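Local coordinates for protein enoyl-CoA hydratase/isomerase (Shewanella pealeana, PDB 4KPK) that probably acts as an enoyl-CoA hydratase or isomerase of the crotonase-like family, working on acyl-CoA thioesters, at residues Q258-L261 and D262-E266; A269-R272 and V273-E276. One frame throughout, in Å; residues are numbered along the deposited sequence.

Contact 1 of 2, residues Q258-L261 and D262-E266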
loop_
_atom_site.group_PDB
_atom_site.type_symbol
_atom_site.label_atom_id
_atom_site.label_comp_id
_atom_site.label_asym_id
_atom_site.label_seq_id
_atom_site.Cartn_x
_atom_site.Cartn_y
_atom_site.Cartn_z
ATOM N N GLN A 258 -7.255 -19.321 4.792
ATOM C CA GLN A 258 -8.382 -20.194 4.419
ATOM C C GLN A 258 -9.707 -19.497 4.482
ATOM O O GLN A 258 -10.548 -19.683 3.603
ATOM C CB GLN A 258 -8.458 -21.461 5.292
ATOM C CG GLN A 258 -9.412 -22.512 4.725
ATOM C CD GLN A 258 -9.141 -22.805 3.248
ATOM O OE1 GLN A 258 -8.029 -23.140 2.861
ATOM N NE2 GLN A 258 -10.161 -22.683 2.425
ATOM N N ASN A 259 -9.924 -18.714 5.521
ATOM C CA ASN A 259 -11.207 -18.042 5.691
ATOM C C ASN A 259 -11.438 -16.999 4.591
ATOM O O ASN A 259 -12.568 -16.811 4.112
ATOM C CB ASN A 259 -11.294 -17.377 7.062
ATOM C CG ASN A 259 -11.349 -18.376 8.191
ATOM O OD1 ASN A 259 -11.593 -19.570 7.981
ATOM N ND2 ASN A 259 -11.107 -17.903 9.407
ATOM N N THR A 260 -10.370 -16.335 4.166
ATOM C CA THR A 260 -10.512 -15.357 3.042
ATOM C C THR A 260 -11.046 -16.090 1.805
ATOM O O THR A 260 -12.023 -15.686 1.144
ATOM C CB THR A 260 -9.142 -14.710 2.699
ATOM O OG1 THR A 260 -8.538 -14.210 3.895
ATOM C CG2 THR A 260 -9.326 -13.574 1.714
ATOM N N LEU A 261 -10.389 -17.196 1.521
ATOM C CA LEU A 261 -10.734 -18.066 0.407
ATOM C C LEU A 261 -12.168 -18.585 0.464
ATOM O O LEU A 261 -12.901 -18.522 -0.534
ATOM C CB LEU A 261 -9.713 -19.219 0.329
ATOM C CG LEU A 261 -8.460 -18.900 -0.508
ATOM C CD1 LEU A 261 -7.565 -17.816 0.058
ATOM C CD2 LEU A 261 -7.607 -20.150 -0.746
ATOM N N ASP A 262 -12.589 -19.029 1.647
ATOM C CA ASP A 262 -13.935 -19.548 1.844
ATOM C C ASP A 262 -15.025 -18.458 1.684
ATOM O O ASP A 262 -16.074 -18.665 1.030
ATOM C CB ASP A 262 -14.025 -20.166 3.247
ATOM C CG ASP A 262 -13.244 -21.469 3.365
ATOM O OD1 ASP A 262 -13.118 -22.172 2.350
ATOM O OD2 ASP A 262 -12.745 -21.767 4.472
ATOM N N HIS A 263 -14.738 -17.301 2.277
ATOM C CA HIS A 263 -15.613 -16.155 2.224
ATOM C C HIS A 263 -15.715 -15.567 0.786
ATOM O O HIS A 263 -16.821 -15.338 0.287
ATOM C CB HIS A 263 -15.142 -15.125 3.278
ATOM C CG HIS A 263 -15.710 -13.751 3.106
ATOM N ND1 HIS A 263 -17.034 -13.453 3.347
ATOM C CD2 HIS A 263 -15.129 -12.584 2.725
ATOM C CE1 HIS A 263 -17.250 -12.166 3.114
ATOM N NE2 HIS A 263 -16.110 -11.615 2.736
ATOM N N THR A 264 -14.602 -15.339 0.101
ATOM C CA THR A 264 -14.706 -14.860 -1.325
ATOM C C THR A 264 -15.481 -15.821 -2.219
ATOM O O THR A 264 -16.286 -15.383 -3.068
ATOM C CB THR A 264 -13.348 -14.538 -1.991
ATOM O OG1 THR A 264 -12.469 -15.659 -1.973
ATOM C CG2 THR A 264 -12.693 -13.417 -1.252
ATOM N N SER A 265 -15.270 -17.124 -2.003
ATOM C CA SER A 265 -15.974 -18.158 -2.788
ATOM C C SER A 265 -17.476 -18.178 -2.476
ATOM O O SER A 265 -18.288 -18.259 -3.374
ATOM C CB SER A 265 -15.374 -19.547 -2.545
ATOM O OG SER A 265 -14.044 -19.607 -3.014
ATOM N N GLU A 266 -17.826 -17.999 -1.208
ATOM C CA GLU A 266 -19.217 -17.892 -0.809
ATOM C C GLU A 266 -19.874 -16.634 -1.377
ATOM O O GLU A 266 -21.003 -16.725 -1.861
ATOM C CB GLU A 266 -19.339 -17.990 0.710
ATOM C CG GLU A 266 -20.764 -18.014 1.229
ATOM C CD GLU A 266 -21.343 -16.611 1.349
ATOM O OE1 GLU A 266 -20.539 -15.653 1.357
ATOM O OE2 GLU A 266 -22.591 -16.459 1.416
#
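The amide of Gln258 and the carboxylate of Asp262, one helical turn apart, meet with their planes turned 45° from each other. Gln258 NE2 donates within its own amide plane but reaches Asp262 OD1, 3.0 Å away, from above the carboxylate, 47° out of that plane. A weak second bond runs from Gln258 NE2 to Asp262 OD2 (3.4 Å), so the one amide nitrogen spans both oxygens. With CG anti to the backbone N (chi1 -167°) and the chain bent back at chi2, Gln258 folds along the helix surface, and its CG also packs against Asp262 OD2. The amide probably offsets the closeness of Asp262 OD2 to the carbonyl oxygen Gln258 O, an acceptor like itself.

The backbone bonds Asp262 N to Gln258 O, His263 N to Asn259 O and Thr264 N to Thr260 O hold this turn. On the buried side two hydroxyls lie among the carbonyls: Thr264 OG1 is 3.1 Å from Thr260 O and 3.2 Å from Leu261 O, while the single proton of Ser265 OG has two possible acceptors, Leu261 O at 2.9 Å and Asn121 OD1 of the second subunit.

Thr260 and Thr264 turn their side chains onto Leu251 and Leu247 of helix 238-251, which runs beside this first part of helix 258-273, while Leu261 and Ser265 pack on Tyr184 and Ala124 of the second subunit.

Contact 2 of 2, residues A269-R272 and V273-E276; sequences ARIR and VSEE
Ile271 O receives two donors from Ser274: the hydroxyl OG at 2.6 Å, lying in the carbonyl plane on a lone pair, and, weakly, the backbone N at 2.9 Å. Ser274 N also bonds to Arg270 O, 3.2 Å away, so this one amide serves two carbonyls at the end of the helix. The hydroxyl can turn back because OG stands between the backbone N and the carbonyl carbon (chi1 85°). While giving its proton to Ile271 O, Ser274 OG accepts from Gly277 N, the N-cap bond of the following helix, and from Gln239 NE2. With an alanine here, Gly277 N and Gln239 NE2 would probably lose their acceptor and Ile271 O its shorter bond, weakening the junction between the two helices.

Val273 closes the last turn of helix 258-273 by a weak bond from its N to Ala269 O. Over the same turn, Val273 CG2 lies 3.5 Å from Arg270 O and Val273 CG1 3.6 Å from Ala269 O. Beyond it the chain leaves helical angles at Ser274, whose psi of 157° redirects it. The result is a tight junction between two helices with a serine N-cap, in the C-terminal helical region of a crotonase-like subunit.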
loop_
_atom_site.group_PDB
_atom_site.type_symbol
_atom_site.label_atom_id
_atom_site.label_comp_id
_atom_site.label_asym_id
_atom_site.label_seq_id
_atom_site.Cartn_x
_atom_site.Cartn_y
_atom_site.Cartn_z
ATOM N N ALA A 269 -20.572 -17.143 -5.267
ATOM C CA ALA A 269 -21.610 -18.167 -5.420
ATOM C C ALA A 269 -22.973 -17.611 -5.078
ATOM O O ALA A 269 -23.926 -17.769 -5.861
ATOM C CB ALA A 269 -21.267 -19.383 -4.569
ATOM N N ARG A 270 -23.078 -16.924 -3.935
ATOM C CA ARG A 270 -24.331 -16.234 -3.572
ATOM C C ARG A 270 -24.824 -15.247 -4.540
ATOM O O ARG A 270 -25.999 -15.211 -4.779
ATOM C CB ARG A 270 -24.219 -15.356 -2.354
ATOM C CG ARG A 270 -24.285 -16.022 -1.065
ATOM C CD ARG A 270 -25.573 -16.744 -0.746
ATOM N NE ARG A 270 -25.169 -17.453 0.478
ATOM C CZ ARG A 270 -25.496 -18.682 0.822
ATOM N NH1 ARG A 270 -26.353 -19.397 0.082
ATOM N NH2 ARG A 270 -24.976 -19.175 1.948
ATOM N N ILE A 271 -23.996 -14.307 -4.977
ATOM C CA ILE A 271 -24.601 -13.277 -5.849
ATOM C C ILE A 271 -25.085 -13.904 -7.137
ATOM O O ILE A 271 -26.136 -13.528 -7.589
ATOM C CB ILE A 271 -23.719 -12.082 -6.279
ATOM C CG1 ILE A 271 -22.291 -12.502 -6.444
ATOM C CG2 ILE A 271 -23.938 -10.853 -5.424
ATOM C CD1 ILE A 271 -21.730 -12.049 -7.742
ATOM N N ARG A 272 -24.313 -14.829 -7.697
ATOM C CA ARG A 272 -24.635 -15.491 -8.993
ATOM C C ARG A 272 -26.026 -16.093 -9.049
ATOM O O ARG A 272 -26.602 -16.149 -10.127
ATOM C CB ARG A 272 -23.753 -16.699 -9.238
ATOM C CG ARG A 272 -22.366 -16.434 -9.663
ATOM C CD ARG A 272 -21.700 -17.776 -9.951
ATOM N NE ARG A 272 -20.325 -17.536 -10.312
ATOM C CZ ARG A 272 -20.005 -17.005 -11.477
ATOM N NH1 ARG A 272 -20.965 -16.753 -12.383
ATOM N NH2 ARG A 272 -18.745 -16.761 -11.752
ATOM N N VAL A 273 -26.484 -16.641 -7.902
ATOM C CA VAL A 273 -27.797 -17.240 -7.807
ATOM C C VAL A 273 -28.836 -16.207 -7.397
ATOM O O VAL A 273 -30.018 -16.454 -7.588
ATOM C CB VAL A 273 -27.871 -18.496 -6.862
ATOM C CG1 VAL A 273 -26.794 -19.501 -7.243
ATOM C CG2 VAL A 273 -27.737 -18.141 -5.403
ATOM N N SER A 274 -28.413 -15.070 -6.830
ATOM C CA SER A 274 -29.348 -13.958 -6.580
ATOM C C SER A 274 -30.148 -13.546 -7.835
ATOM O O SER A 274 -29.727 -13.757 -9.002
ATOM C CB SER A 274 -28.615 -12.732 -5.964
ATOM O OG SER A 274 -28.001 -11.862 -6.947
ATOM N N GLU A 275 -31.298 -12.921 -7.585
ATOM C CA GLU A 275 -32.141 -12.384 -8.646
ATOM C C GLU A 275 -31.410 -11.387 -9.551
ATOM O O GLU A 275 -31.571 -11.359 -10.768
ATOM C CB GLU A 275 -33.299 -11.643 -7.996
ATOM C CG GLU A 275 -34.546 -11.583 -8.854
ATOM C CD GLU A 275 -35.722 -11.072 -8.049
ATOM O OE1 GLU A 275 -36.160 -11.794 -7.119
ATOM O OE2 GLU A 275 -36.179 -9.942 -8.332
ATOM N N GLU A 276 -30.621 -10.570 -8.886
ATOM C CA GLU A 276 -29.849 -9.501 -9.468
ATOM C C GLU A 276 -28.696 -10.073 -10.285
ATOM O O GLU A 276 -28.516 -9.709 -11.468
ATOM C CB GLU A 276 -29.369 -8.593 -8.324
ATOM C CG GLU A 276 -29.924 -7.199 -8.324
ATOM C CD GLU A 276 -28.994 -6.302 -9.092
ATOM O OE1 GLU A 276 -28.553 -5.224 -8.610
ATOM O OE2 GLU A 276 -28.635 -6.788 -10.182
#

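In the fold
Contact 1 opens helix 258-273 and contact 2 closes it, their centres 16 Å apart and each about 28 Å from the centre of the chain. A salt bridge from Glu266 OE2, in contact 1, to Arg270 NE, in contact 2, ties one to the other along the helix. Helix 238-251 packs against both, its later part against residues 258-266 and its start against residues 269-276. Both also touch the second subunit of the three-chain assembly: Phe113 of the second subunit packs on Glu266 and Ala269 and makes a cation-pi contact with Arg270. The two contacts thus lie at a subunit interface, consistent with the part that C-terminal helices play in the association of crotonase-like subunits.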